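Local coordinates for putative hemin storage protein (PDB 6AU1) that cleaves deacetylated poly-beta-1,6-N-acetylglucosamine, a bacterial biofilm polysaccharide, through the glycoside hydrolase domain that this chain represents, at residues Arg139-Ile144 with Ile210-His215; Pro95-Ser100 with Leu130-Pro135; Asp147-Ala152 with His218-Tyr223; Gln47-Pro52 with Leu158-Ala163. All blocks are in the same frame, centred on the assembly; numbering follows the deposited sequence.

Contact 1 of 4, residues Arg139-Ile144 with Ile210-His215; sequences RVISEI and IDFTMH
Ile-141 sets its branched side chain against the far end of the Phe-212 ring, the two running at about a right angle to each other. At the root of the branch, CB lies in the plane of that ring, 3.9 Å from Phe-212 CZ. The methyl CG2 points anti to the backbone N of Ile-141 and makes the nearest approach, 3.7 Å to Phe-212 CZ. CG1 instead faces Leu-130, and at the tip CD1 comes back to the phenyl ring, 3.9 Å from Phe-212 CZ. Phe-212 cooperates by holding CG anti to its own backbone N (chi1 -178°), which extends the ring across the gap. That gap separates two neighbouring outer helices of a (beta/alpha)8, or TIM, barrel, 135-151 and 195-223, whose axes come within 11.2 Å here and cross at -44°. It is spanned by the rings of Phe-212 and His-215. One turn beyond Phe-212, His-215 supplies the polar bridge: its NE2 donates to Ser-142 OG at 2.9 Å, with the oxygen only 3° out of the imidazole plane. Ser-142 OG is also hydrogen-bonded to the backbone O of His-138, a turn earlier on its own helix, so a buried hydroxyl has a partner on each helix. The ring of His-138 meets those of both Phe-212 and His-215.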
loop_
_atom_site.group_PDB
_atom_site.type_symbol
_atom_site.label_atom_id
_atom_site.label_comp_id
_atom_site.label_asym_id
_atom_site.label_seq_id
_atom_site.Cartn_x
_atom_site.Cartn_y
_atom_site.Cartn_z
ATOM N N ARG A 139 -12.356 8.837 -12.939
ATOM C CA ARG A 139 -11.702 10.032 -13.459
ATOM C C ARG A 139 -11.072 10.856 -12.341
ATOM O O ARG A 139 -9.958 11.359 -12.489
ATOM C CB ARG A 139 -12.688 10.906 -14.238
ATOM C CG ARG A 139 -12.028 12.122 -14.895
ATOM C CD ARG A 139 -13.055 12.987 -15.616
ATOM N NE ARG A 139 -13.945 13.663 -14.673
ATOM C CZ ARG A 139 -15.192 13.285 -14.407
ATOM N NH1 ARG A 139 -15.718 12.232 -15.024
ATOM N NH2 ARG A 139 -15.915 13.966 -13.527
ATOM N N VAL A 140 -11.790 11.006 -11.230
ATOM C CA VAL A 140 -11.291 11.834 -10.135
ATOM C C VAL A 140 -10.010 11.224 -9.555
ATOM O O VAL A 140 -9.026 11.941 -9.347
ATOM C CB VAL A 140 -12.354 12.021 -9.027
ATOM C CG1 VAL A 140 -11.711 12.553 -7.741
ATOM C CG2 VAL A 140 -13.449 12.959 -9.514
ATOM N N ILE A 141 -9.999 9.910 -9.338
ATOM C CA ILE A 141 -8.785 9.252 -8.849
ATOM C C ILE A 141 -7.649 9.435 -9.855
ATOM O O ILE A 141 -6.509 9.730 -9.490
ATOM C CB ILE A 141 -9.016 7.751 -8.586
ATOM C CG1 ILE A 141 -10.026 7.574 -7.447
ATOM C CG2 ILE A 141 -7.707 7.067 -8.224
ATOM C CD1 ILE A 141 -10.562 6.134 -7.330
ATOM N N SER A 142 -7.969 9.253 -11.128
ATOM C CA SER A 142 -6.981 9.444 -12.189
ATOM C C SER A 142 -6.362 10.840 -12.143
ATOM O O SER A 142 -5.153 11.009 -12.351
ATOM C CB SER A 142 -7.630 9.191 -13.546
ATOM O OG SER A 142 -8.041 7.831 -13.639
ATOM N N GLU A 143 -7.192 11.838 -11.862
ATOM C CA GLU A 143 -6.725 13.219 -11.856
ATOM C C GLU A 143 -5.887 13.518 -10.619
ATOM O O GLU A 143 -4.948 14.319 -10.670
ATOM C CB GLU A 143 -7.912 14.175 -11.965
ATOM C CG GLU A 143 -8.487 14.205 -13.394
ATOM C CD GLU A 143 -9.767 14.998 -13.515
ATOM O OE1 GLU A 143 -10.272 15.482 -12.485
ATOM O OE2 GLU A 143 -10.276 15.131 -14.650
ATOM N N ILE A 144 -6.214 12.867 -9.510
ATOM C CA ILE A 144 -5.400 13.012 -8.306
ATOM C C ILE A 144 -3.992 12.457 -8.558
ATOM O O ILE A 144 -2.995 13.080 -8.176
ATOM C CB ILE A 144 -6.073 12.318 -7.089
ATOM C CG1 ILE A 144 -7.357 13.076 -6.717
ATOM C CG2 ILE A 144 -5.122 12.270 -5.884
ATOM C CD1 ILE A 144 -8.231 12.339 -5.694
ATOM N N ILE A 210 -6.258 -4.568 -10.544
ATOM C CA ILE A 210 -4.905 -4.498 -11.092
ATOM C C ILE A 210 -4.869 -3.617 -12.342
ATOM O O ILE A 210 -3.984 -2.763 -12.483
ATOM C CB ILE A 210 -4.356 -5.887 -11.426
ATOM C CG1 ILE A 210 -4.108 -6.678 -10.131
ATOM C CG2 ILE A 210 -3.074 -5.774 -12.251
ATOM C CD1 ILE A 210 -3.782 -8.180 -10.352
ATOM N N ASP A 211 -5.832 -3.821 -13.239
ATOM C CA ASP A 211 -5.893 -3.040 -14.470
ATOM C C ASP A 211 -6.055 -1.562 -14.146
ATOM O O ASP A 211 -5.461 -0.707 -14.816
ATOM C CB ASP A 211 -7.030 -3.521 -15.373
ATOM C CG ASP A 211 -6.712 -4.837 -16.048
ATOM O OD1 ASP A 211 -5.523 -5.234 -16.039
ATOM O OD2 ASP A 211 -7.645 -5.469 -16.593
ATOM N N PHE A 212 -6.846 -1.264 -13.116
ATOM C CA PHE A 212 -7.034 0.123 -12.697
ATOM C C PHE A 212 -5.705 0.712 -12.246
ATOM O O PHE A 212 -5.363 1.845 -12.629
ATOM C CB PHE A 212 -8.074 0.229 -11.574
ATOM C CG PHE A 212 -8.341 1.640 -11.128
ATOM C CD1 PHE A 212 -8.685 2.621 -12.048
ATOM C CD2 PHE A 212 -8.245 1.983 -9.787
ATOM C CE1 PHE A 212 -8.936 3.927 -11.631
ATOM C CE2 PHE A 212 -8.495 3.283 -9.356
ATOM C CZ PHE A 212 -8.844 4.256 -10.279
ATOM N N THR A 213 -4.940 -0.044 -11.457
ATOM C CA THR A 213 -3.634 0.475 -11.034
ATOM C C THR A 213 -2.686 0.614 -12.220
ATOM O O THR A 213 -1.818 1.473 -12.205
ATOM C CB THR A 213 -2.955 -0.384 -9.942
ATOM O OG1 THR A 213 -2.640 -1.688 -10.448
ATOM C CG2 THR A 213 -3.844 -0.472 -8.684
ATOM N N MET A 214 -2.849 -0.205 -13.258
ATOM C CA MET A 214 -1.996 -0.054 -14.445
ATOM C C MET A 214 -2.363 1.218 -15.208
ATOM O O MET A 214 -1.502 1.847 -15.815
ATOM C CB MET A 214 -2.107 -1.266 -15.361
ATOM C CG MET A 214 -1.558 -2.559 -14.759
ATOM S SD MET A 214 0.211 -2.458 -14.378
ATOM C CE MET A 214 0.151 -2.222 -12.606
ATOM N N HIS A 215 -3.645 1.584 -15.178
ATOM C CA HIS A 215 -4.110 2.857 -15.739
ATOM C C HIS A 215 -3.462 4.029 -15.000
ATOM O O HIS A 215 -2.960 4.963 -15.631
ATOM C CB HIS A 215 -5.644 2.941 -15.664
ATOM C CG HIS A 215 -6.212 4.296 -15.978
ATOM N ND1 HIS A 215 -6.272 4.806 -17.257
ATOM C CD2 HIS A 215 -6.781 5.232 -15.175
ATOM C CE1 HIS A 215 -6.834 6.003 -17.227
ATOM N NE2 HIS A 215 -7.156 6.281 -15.976
#

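Contact 2 of 4, residues Pro95-Ser100 with Leu130-Pro135; sequences PVLTFS and LSPFHP
The long connection between strand 89-94 and helix 135-151 of the TIM barrel is pinched together where Leu-97, near its start, meets Leu-130, near its end. A single backbone bond closes the neck: Leu-130 N donates to Leu-97 O over 2.9 Å, nearly straight at 165°. The N-H does not follow a lone pair but arrives above the carbonyl plane, 56° out of it; Leu-97 O also receives a weak bond from Phe-99 N. The leucine side chains then pack around this link rather than against each other. Leu-97 CD2 sits beyond the oxygen end of the Leu-130 carbonyl, 3.6 Å from Leu-130 O, and also meets the pyrrolidine ring of Pro-132, where Pro-132 CD is nearest at 3.8 Å. In the other direction Leu-130 CD1 reaches past the neck to Phe-99, lying 3.6 Å from Phe-99 O and 4.1 Å from Phe-99 CB. Pro-132 lies in a type I turn from Ser-131 to His-134; within it Ser-131 OG accepts from Phe-133 N at 3.3 Å, an ST turn. His-134 then becomes the N-cap of helix 135-151, its ND1 bonded to the backbone N of Asp-136. The apolar residues of the neck are thus divided between two outer helices of the barrel, Phe-99 and Leu-130 resting on Ile-141 of helix 135-151, while Leu-97 touches Phe-212 and Pro-132 touches Leu-209, both of helix 195-223.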
loop_
_atom_site.group_PDB
_atom_site.type_symbol
_atom_site.label_atom_id
_atom_site.label_comp_id
_atom_site.label_asym_id
_atom_site.label_seq_id
_atom_site.Cartn_x
_atom_site.Cartn_y
_atom_site.Cartn_z
ATOM N N PRO A 95 -3.236 6.020 -1.779
ATOM C CA PRO A 95 -4.387 5.111 -1.876
ATOM C C PRO A 95 -4.757 4.845 -3.323
ATOM O O PRO A 95 -4.484 5.653 -4.204
ATOM C CB PRO A 95 -5.513 5.883 -1.176
ATOM C CG PRO A 95 -4.816 6.900 -0.308
ATOM C CD PRO A 95 -3.591 7.282 -1.110
ATOM N N VAL A 96 -5.391 3.707 -3.558
ATOM C CA VAL A 96 -5.932 3.399 -4.862
ATOM C C VAL A 96 -7.363 3.934 -4.970
ATOM O O VAL A 96 -7.780 4.418 -6.029
ATOM C CB VAL A 96 -5.912 1.882 -5.112
ATOM C CG1 VAL A 96 -6.456 1.558 -6.516
ATOM C CG2 VAL A 96 -4.480 1.329 -4.941
ATOM N N LEU A 97 -8.115 3.818 -3.874
ATOM C CA LEU A 97 -9.556 4.098 -3.869
ATOM C C LEU A 97 -10.016 5.096 -2.809
ATOM O O LEU A 97 -10.991 5.828 -3.034
ATOM C CB LEU A 97 -10.348 2.803 -3.647
ATOM C CG LEU A 97 -10.110 1.645 -4.609
ATOM C CD1 LEU A 97 -11.011 0.497 -4.168
ATOM C CD2 LEU A 97 -10.395 2.069 -6.049
ATOM N N THR A 98 -9.360 5.113 -1.646
ATOM C CA THR A 98 -9.880 5.910 -0.522
ATOM C C THR A 98 -9.484 7.385 -0.612
ATOM O O THR A 98 -8.411 7.781 -0.150
ATOM C CB THR A 98 -9.415 5.376 0.856
ATOM O OG1 THR A 98 -7.979 5.398 0.940
ATOM C CG2 THR A 98 -9.930 3.960 1.104
ATOM N N PHE A 99 -10.357 8.167 -1.233
ATOM C CA PHE A 99 -10.243 9.619 -1.261
ATOM C C PHE A 99 -11.584 10.193 -0.879
ATOM O O PHE A 99 -12.558 10.021 -1.612
ATOM C CB PHE A 99 -9.814 10.108 -2.645
ATOM C CG PHE A 99 -8.496 9.560 -3.082
ATOM C CD1 PHE A 99 -7.310 10.188 -2.700
ATOM C CD2 PHE A 99 -8.432 8.399 -3.849
ATOM C CE1 PHE A 99 -6.074 9.666 -3.092
ATOM C CE2 PHE A 99 -7.208 7.876 -4.245
ATOM C CZ PHE A 99 -6.023 8.514 -3.866
ATOM N N SER A 100 -11.641 10.853 0.272
ATOM C CA SER A 100 -12.895 11.418 0.763
ATOM C C SER A 100 -13.052 12.844 0.245
ATOM O O SER A 100 -12.815 13.817 0.958
ATOM C CB SER A 100 -12.942 11.366 2.292
ATOM O OG SER A 100 -12.982 10.008 2.732
ATOM N N LEU A 130 -13.678 4.790 -2.914
ATOM C CA LEU A 130 -14.445 5.150 -4.099
ATOM C C LEU A 130 -14.608 3.905 -4.969
ATOM O O LEU A 130 -13.740 3.026 -4.975
ATOM C CB LEU A 130 -13.755 6.273 -4.882
ATOM C CG LEU A 130 -13.757 7.635 -4.183
ATOM C CD1 LEU A 130 -12.898 8.623 -4.961
ATOM C CD2 LEU A 130 -15.195 8.135 -4.067
ATOM N N SER A 131 -15.721 3.819 -5.691
ATOM C CA SER A 131 -15.933 2.714 -6.623
ATOM C C SER A 131 -15.173 2.904 -7.929
ATOM O O SER A 131 -15.466 3.825 -8.692
ATOM C CB SER A 131 -17.416 2.554 -6.943
ATOM O OG SER A 131 -17.593 1.510 -7.891
ATOM N N PRO A 132 -14.207 2.020 -8.217
ATOM C CA PRO A 132 -13.477 2.177 -9.480
ATOM C C PRO A 132 -14.329 1.772 -10.686
ATOM O O PRO A 132 -13.878 1.912 -11.819
ATOM C CB PRO A 132 -12.275 1.241 -9.309
ATOM C CG PRO A 132 -12.805 0.150 -8.417
ATOM C CD PRO A 132 -13.754 0.841 -7.455
ATOM N N PHE A 133 -15.545 1.283 -10.438
ATOM C CA PHE A 133 -16.492 0.989 -11.511
ATOM C C PHE A 133 -17.309 2.214 -11.944
ATOM O O PHE A 133 -17.945 2.197 -12.999
ATOM C CB PHE A 133 -17.441 -0.141 -11.076
ATOM C CG PHE A 133 -16.731 -1.421 -10.736
ATOM C CD1 PHE A 133 -16.400 -2.331 -11.735
ATOM C CD2 PHE A 133 -16.380 -1.711 -9.429
ATOM C CE1 PHE A 133 -15.738 -3.515 -11.434
ATOM C CE2 PHE A 133 -15.720 -2.890 -9.117
ATOM C CZ PHE A 133 -15.395 -3.791 -10.123
ATOM N N HIS A 134 -17.301 3.270 -11.130
ATOM C CA HIS A 134 -18.037 4.491 -11.457
ATOM C C HIS A 134 -17.146 5.435 -12.264
ATOM O O HIS A 134 -16.044 5.763 -11.836
ATOM C CB HIS A 134 -18.523 5.189 -10.187
ATOM C CG HIS A 134 -19.595 6.205 -10.436
ATOM N ND1 HIS A 134 -19.348 7.419 -11.041
ATOM C CD2 HIS A 134 -20.924 6.180 -10.169
ATOM C CE1 HIS A 134 -20.477 8.099 -11.135
ATOM N NE2 HIS A 134 -21.449 7.368 -10.615
ATOM N N PRO A 135 -17.616 5.858 -13.447
ATOM C CA PRO A 135 -16.794 6.696 -14.330
ATOM C C PRO A 135 -16.333 8.009 -13.694
ATOM O O PRO A 135 -15.229 8.458 -14.013
ATOM C CB PRO A 135 -17.717 6.969 -15.525
ATOM C CG PRO A 135 -19.097 6.603 -15.059
ATOM C CD PRO A 135 -18.910 5.514 -14.059
#

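Contact 3 of 4, residues Asp147-Ala152 with His218-Tyr223; sequences DLAKAA and HIVSGY
Ala-149 and Lys-150 meet Val-220 and Tyr-223 where two neighbouring helices on the outside of the TIM barrel, 135-151 and 195-223, run out together. Their short axes are 8.7 Å apart and inclined by only 24°, a close, nearly parallel pairing. Walking along the first helix, Asp-147 forms a salt bridge with Arg-66, and Leu-148 turns inward to Ala-92 and Leu-94 of strand 89-94. The backbones are closest at Ala-149, whose CA lies 5.3 Å from the CA of Val-220, and its methyl settles between two successive turns of the partner helix. There Ala-149 CB is 3.5 Å from Tyr-223 CB and 4.1 Å from Val-220 CG1. Lys-150 is exposed. With CG anti to its carbonyl carbon (chi1 -67°) and the rest of the chain extended, it runs beside the phenol ring, crossing it at a slant. Its methylenes CG and CE lie against the ring, Lys-150 CG 3.5 Å from Tyr-223 CE1 and Lys-150 CE 3.2 Å from Tyr-223 OH, while Lys-150 NZ stays 3.9 Å from that oxygen and no hydrogen bond forms. The tyrosine is poorly ordered, so its details are approximate; its hydroxyl has a weak hydrogen bond to Glu-146. After Ala-151 the helix ends, and Ala-152, the first residue to leave helical angles, gives its carbonyl O to the side-chain NE2 of Gln-224.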
loop_
_atom_site.group_PDB
_atom_site.type_symbol
_atom_site.label_atom_id
_atom_site.label_comp_id
_atom_site.label_asym_id
_atom_site.label_seq_id
_atom_site.Cartn_x
_atom_site.Cartn_y
_atom_site.Cartn_z
ATOM N N ASP A 147 -2.127 14.847 -10.763
ATOM C CA ASP A 147 -1.686 16.015 -9.998
ATOM C C ASP A 147 -0.471 15.690 -9.126
ATOM O O ASP A 147 0.438 16.516 -8.992
ATOM C CB ASP A 147 -2.835 16.560 -9.133
ATOM C CG ASP A 147 -3.931 17.231 -9.958
ATOM O OD1 ASP A 147 -3.696 17.513 -11.155
ATOM O OD2 ASP A 147 -5.024 17.493 -9.408
ATOM N N LEU A 148 -0.444 14.489 -8.550
ATOM C CA LEU A 148 0.755 14.022 -7.852
ATOM C C LEU A 148 1.967 14.047 -8.778
ATOM O O LEU A 148 3.045 14.523 -8.406
ATOM C CB LEU A 148 0.552 12.603 -7.311
ATOM C CG LEU A 148 1.809 11.918 -6.772
ATOM C CD1 LEU A 148 2.318 12.623 -5.520
ATOM C CD2 LEU A 148 1.570 10.420 -6.534
ATOM N N ALA A 149 1.788 13.533 -9.991
ATOM C CA ALA A 149 2.893 13.447 -10.944
ATOM C C ALA A 149 3.388 14.836 -11.353
ATOM O O ALA A 149 4.576 15.027 -11.616
ATOM C CB ALA A 149 2.475 12.645 -12.163
ATOM N N LYS A 150 2.471 15.798 -11.395
ATOM C CA LYS A 150 2.809 17.190 -11.684
ATOM C C LYS A 150 3.527 17.863 -10.517
ATOM O O LYS A 150 4.333 18.767 -10.708
ATOM C CB LYS A 150 1.540 17.987 -12.006
ATOM C CG LYS A 150 0.824 17.609 -13.286
ATOM C CD LYS A 150 -0.524 18.331 -13.346
ATOM C CE LYS A 150 -1.143 18.300 -14.732
ATOM N NZ LYS A 150 -2.440 19.036 -14.775
ATOM N N ALA A 151 3.211 17.433 -9.302
ATOM C CA ALA A 151 3.627 18.161 -8.101
ATOM C C ALA A 151 5.003 17.759 -7.590
ATOM O O ALA A 151 5.628 18.500 -6.824
ATOM C CB ALA A 151 2.593 17.960 -6.981
ATOM N N ALA A 152 5.476 16.586 -7.992
ATOM C CA ALA A 152 6.677 16.052 -7.368
ATOM C C ALA A 152 7.440 15.130 -8.299
ATOM O O ALA A 152 6.892 14.615 -9.270
ATOM C CB ALA A 152 6.315 15.313 -6.082
ATOM N N HIS A 218 0.124 4.392 -15.866
ATOM C CA HIS A 218 0.299 4.975 -17.196
ATOM C C HIS A 218 0.189 6.499 -17.121
ATOM O O HIS A 218 0.948 7.227 -17.767
ATOM C CB HIS A 218 -0.732 4.400 -18.175
ATOM C CG HIS A 218 -0.585 4.907 -19.577
ATOM N ND1 HIS A 218 -1.500 5.756 -20.162
ATOM C CD2 HIS A 218 0.375 4.693 -20.507
ATOM C CE1 HIS A 218 -1.111 6.041 -21.393
ATOM N NE2 HIS A 218 0.024 5.407 -21.626
ATOM N N ILE A 219 -0.764 6.976 -16.329
ATOM C CA ILE A 219 -0.930 8.413 -16.140
ATOM C C ILE A 219 0.317 9.058 -15.535
ATOM O O ILE A 219 0.824 10.064 -16.043
ATOM C CB ILE A 219 -2.142 8.701 -15.250
ATOM C CG1 ILE A 219 -3.419 8.454 -16.045
ATOM C CG2 ILE A 219 -2.105 10.137 -14.735
ATOM C CD1 ILE A 219 -4.640 8.407 -15.199
ATOM N N VAL A 220 0.829 8.456 -14.469
ATOM C CA VAL A 220 1.987 9.014 -13.774
ATOM C C VAL A 220 3.243 8.946 -14.633
ATOM O O VAL A 220 3.998 9.917 -14.716
ATOM C CB VAL A 220 2.226 8.291 -12.437
ATOM C CG1 VAL A 220 3.554 8.726 -11.797
ATOM C CG2 VAL A 220 1.073 8.575 -11.492
ATOM N N SER A 221 3.454 7.811 -15.291
ATOM C CA SER A 221 4.660 7.621 -16.095
ATOM C C SER A 221 4.721 8.606 -17.257
ATOM O O SER A 221 5.803 9.038 -17.662
ATOM C CB SER A 221 4.735 6.189 -16.621
ATOM O OG SER A 221 3.824 6.001 -17.682
ATOM N N GLY A 222 3.556 8.957 -17.795
ATOM C CA GLY A 222 3.485 9.935 -18.861
ATOM C C GLY A 222 3.942 11.300 -18.384
ATOM O O GLY A 222 4.595 12.040 -19.120
ATOM N N TYR A 223 3.608 11.625 -17.139
ATOM C CA TYR A 223 3.911 12.935 -16.572
ATOM C C TYR A 223 5.284 13.025 -15.928
ATOM O O TYR A 223 5.871 14.101 -15.856
ATOM C CB TYR A 223 2.855 13.318 -15.547
ATOM C CG TYR A 223 1.840 14.266 -16.095
ATOM C CD1 TYR A 223 2.059 15.636 -16.064
ATOM C CD2 TYR A 223 0.666 13.799 -16.662
ATOM C CE1 TYR A 223 1.134 16.511 -16.576
ATOM C CE2 TYR A 223 -0.260 14.666 -17.180
ATOM C CZ TYR A 223 -0.028 16.021 -17.129
ATOM O OH TYR A 223 -0.962 16.891 -17.642
#

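Contact 4 of 4, residues Gln47-Pro52 with Leu158-Ala163; sequences QAFADP and LFHDDA. With EDO (1,2-ethanediol), chain G.
Phe-49 and His-160 approach from backbones that do not pair, one in the loop leaving strand 43-47 and the other at the end of strand 156-159, where a type I turn from His-160 to Ala-163 begins. Phe-49 places CG between its backbone N and carbonyl carbon (chi1 63°), and the ring advances with CZ leading. Phe-49 CZ stands over one face of the imidazole, toward its rim, 4.0 Å from His-160 NE2. With ring centroids 5.2 Å apart and planes at 43°, the pair is neither a stack nor a T-shape. The indole of Trp-93, on the intervening strand 89-94, meets both rings, edge-to-face with Phe-49. On the opposite imidazole face lies a carboxylate oxygen, Asp-161 OD1, 3.0 Å above the plane and offset toward the rim. A water sits in the ring plane, 2.9 Å from His-160 NE2, and donates a weak bond to Asp-51 OD2. Asp-162, next in the turn, ties the loop after strand 89-94 to this strand end, its carboxylate accepting from the backbone N of Val-96, Leu-97 and Thr-98. A 1,2-ethanediol, probably from the crystallisation liquor, donates from its O1 hydroxyl to Asp-161 OD1 and from O2 to Asp-161 O, each at 2.6 Å, and also bonds to Tyr-236. TIM-barrel glycosidases carry their active sites at the C-terminal ends of the strands, so a hydroxyl-binding carboxylate beside a histidine held between aromatic and acidic neighbours is consistent with a sugar-binding surface.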
loop_
_atom_site.group_PDB
_atom_site.type_symbol
_atom_site.label_atom_id
_atom_site.label_comp_id
_atom_site.label_asym_id
_atom_site.label_seq_id
_atom_site.Cartn_x
_atom_site.Cartn_y
_atom_site.Cartn_z
ATOM N N GLN A 47 4.750 8.232 2.268
ATOM C CA GLN A 47 3.328 8.586 2.342
ATOM C C GLN A 47 3.034 9.913 1.646
ATOM O O GLN A 47 3.651 10.928 1.975
ATOM C CB GLN A 47 2.909 8.676 3.808
ATOM C CG GLN A 47 1.400 8.628 4.054
ATOM C CD GLN A 47 1.056 8.955 5.499
ATOM O OE1 GLN A 47 1.832 9.596 6.201
ATOM N NE2 GLN A 47 -0.128 8.535 5.941
ATOM N N ALA A 48 2.086 9.920 0.705
ATOM C CA ALA A 48 1.754 11.158 -0.003
ATOM C C ALA A 48 0.392 11.706 0.430
ATOM O O ALA A 48 -0.019 12.791 -0.004
ATOM C CB ALA A 48 1.781 10.923 -1.525
ATOM N N PHE A 49 -0.287 10.938 1.285
ATOM C CA PHE A 49 -1.632 11.262 1.791
ATOM C C PHE A 49 -1.602 11.411 3.315
ATOM O O PHE A 49 -0.672 10.933 3.965
ATOM C CB PHE A 49 -2.627 10.158 1.385
ATOM C CG PHE A 49 -2.316 8.807 1.984
ATOM C CD1 PHE A 49 -1.316 8.005 1.443
ATOM C CD2 PHE A 49 -3.022 8.344 3.091
ATOM C CE1 PHE A 49 -1.024 6.750 1.984
ATOM C CE2 PHE A 49 -2.737 7.103 3.646
ATOM C CZ PHE A 49 -1.732 6.299 3.090
ATOM N N ALA A 50 -2.604 12.074 3.888
ATOM C CA ALA A 50 -2.649 12.242 5.335
ATOM C C ALA A 50 -3.663 11.284 5.960
ATOM O O ALA A 50 -4.784 11.159 5.477
ATOM C CB ALA A 50 -2.990 13.674 5.694
ATOM N N ASP A 51 -3.256 10.617 7.032
ATOM C CA ASP A 51 -4.152 9.719 7.769
ATOM C C ASP A 51 -3.876 9.815 9.277
ATOM O O ASP A 51 -3.670 8.789 9.938
ATOM C CB ASP A 51 -3.973 8.278 7.250
ATOM C CG ASP A 51 -5.003 7.289 7.816
ATOM O OD1 ASP A 51 -6.072 7.710 8.291
ATOM O OD2 ASP A 51 -4.720 6.076 7.782
ATOM N N PRO A 52 -3.882 11.040 9.839
ATOM C CA PRO A 52 -3.444 11.162 11.237
ATOM C C PRO A 52 -4.361 10.459 12.235
ATOM O O PRO A 52 -3.904 10.109 13.322
ATOM C CB PRO A 52 -3.450 12.679 11.481
ATOM C CG PRO A 52 -4.428 13.216 10.496
ATOM C CD PRO A 52 -4.287 12.346 9.275
ATOM N N LEU A 158 3.928 3.178 -4.765
ATOM C CA LEU A 158 3.437 2.092 -3.930
ATOM C C LEU A 158 1.929 2.238 -3.824
ATOM O O LEU A 158 1.413 3.172 -3.218
ATOM C CB LEU A 158 4.072 2.091 -2.534
ATOM C CG LEU A 158 3.413 1.091 -1.566
ATOM C CD1 LEU A 158 3.629 -0.377 -2.005
ATOM C CD2 LEU A 158 3.874 1.317 -0.110
ATOM N N PHE A 159 1.216 1.301 -4.428
ATOM C CA PHE A 159 -0.227 1.286 -4.290
ATOM C C PHE A 159 -0.603 0.700 -2.925
ATOM O O PHE A 159 -0.232 -0.423 -2.594
ATOM C CB PHE A 159 -0.851 0.475 -5.433
ATOM C CG PHE A 159 -0.608 1.068 -6.803
ATOM C CD1 PHE A 159 -1.239 2.248 -7.188
ATOM C CD2 PHE A 159 0.224 0.428 -7.711
ATOM C CE1 PHE A 159 -1.023 2.792 -8.457
ATOM C CE2 PHE A 159 0.446 0.959 -8.982
ATOM C CZ PHE A 159 -0.181 2.146 -9.352
ATOM N N HIS A 160 -1.348 1.487 -2.154
ATOM C CA HIS A 160 -1.732 1.207 -0.763
ATOM C C HIS A 160 -2.576 -0.048 -0.590
ATOM O O HIS A 160 -3.147 -0.546 -1.560
ATOM C CB HIS A 160 -2.497 2.438 -0.246
ATOM C CG HIS A 160 -2.767 2.452 1.233
ATOM N ND1 HIS A 160 -1.916 1.904 2.167
ATOM C CD2 HIS A 160 -3.788 3.009 1.934
ATOM C CE1 HIS A 160 -2.405 2.109 3.379
ATOM N NE2 HIS A 160 -3.546 2.768 3.266
ATOM N N ASP A 161 -2.673 -0.534 0.649
ATOM C CA ASP A 161 -3.480 -1.719 0.956
ATOM C C ASP A 161 -4.984 -1.425 1.039
ATOM O O ASP A 161 -5.764 -2.300 1.407
ATOM C CB ASP A 161 -2.996 -2.385 2.265
ATOM C CG ASP A 161 -3.163 -1.508 3.519
ATOM O OD1 ASP A 161 -3.926 -0.522 3.518
ATOM O OD2 ASP A 161 -2.520 -1.835 4.545
ATOM N N ASP A 162 -5.403 -0.218 0.661
ATOM C CA ASP A 162 -6.829 0.108 0.708
ATOM C C ASP A 162 -7.577 -0.551 -0.440
ATOM O O ASP A 162 -8.800 -0.634 -0.412
ATOM C CB ASP A 162 -7.065 1.623 0.654
ATOM C CG ASP A 162 -6.755 2.201 -0.704
ATOM O OD1 ASP A 162 -5.610 2.029 -1.180
ATOM O OD2 ASP A 162 -7.651 2.817 -1.309
ATOM N N ALA A 163 -6.829 -1.004 -1.443
ATOM C CA ALA A 163 -7.381 -1.644 -2.632
ATOM C C ALA A 163 -7.772 -3.101 -2.336
ATOM O O ALA A 163 -7.069 -4.057 -2.686
ATOM C CB ALA A 163 -6.378 -1.566 -3.779
HETATM C C1 EDO G . -6.941 -0.876 5.058
HETATM O O1 EDO G . -6.360 0.013 4.086
HETATM C C2 EDO G . -7.920 -1.826 4.374
HETATM O O2 EDO G . -7.198 -2.756 3.557
HETATM O O HOH W 1 -5.310 4.144 5.068
#

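In the fold
The four contacts lie in one sector of a single TIM barrel. Contacts 1 and 3, with centres 11 Å apart, join the same two helices, 135-151 and 195-223, whose axes come closer at contact 3. Contact 2 closes the long loop before helix 135-151 and touches contact 1, 9 Å away, through Val-96 and Ile-141. Contact 4 is the most central, 6 Å from the middle of the chain, and lies 13 Å from contact 2. In sequence, both segments of contact 2 fall between those of contact 4, whereas contacts 1, 3 and 4 interleave. Contact 4 occupies the C-terminal strand ends, where TIM-barrel glycosidases hold substrate; contact 3 lies toward the barrel's other end.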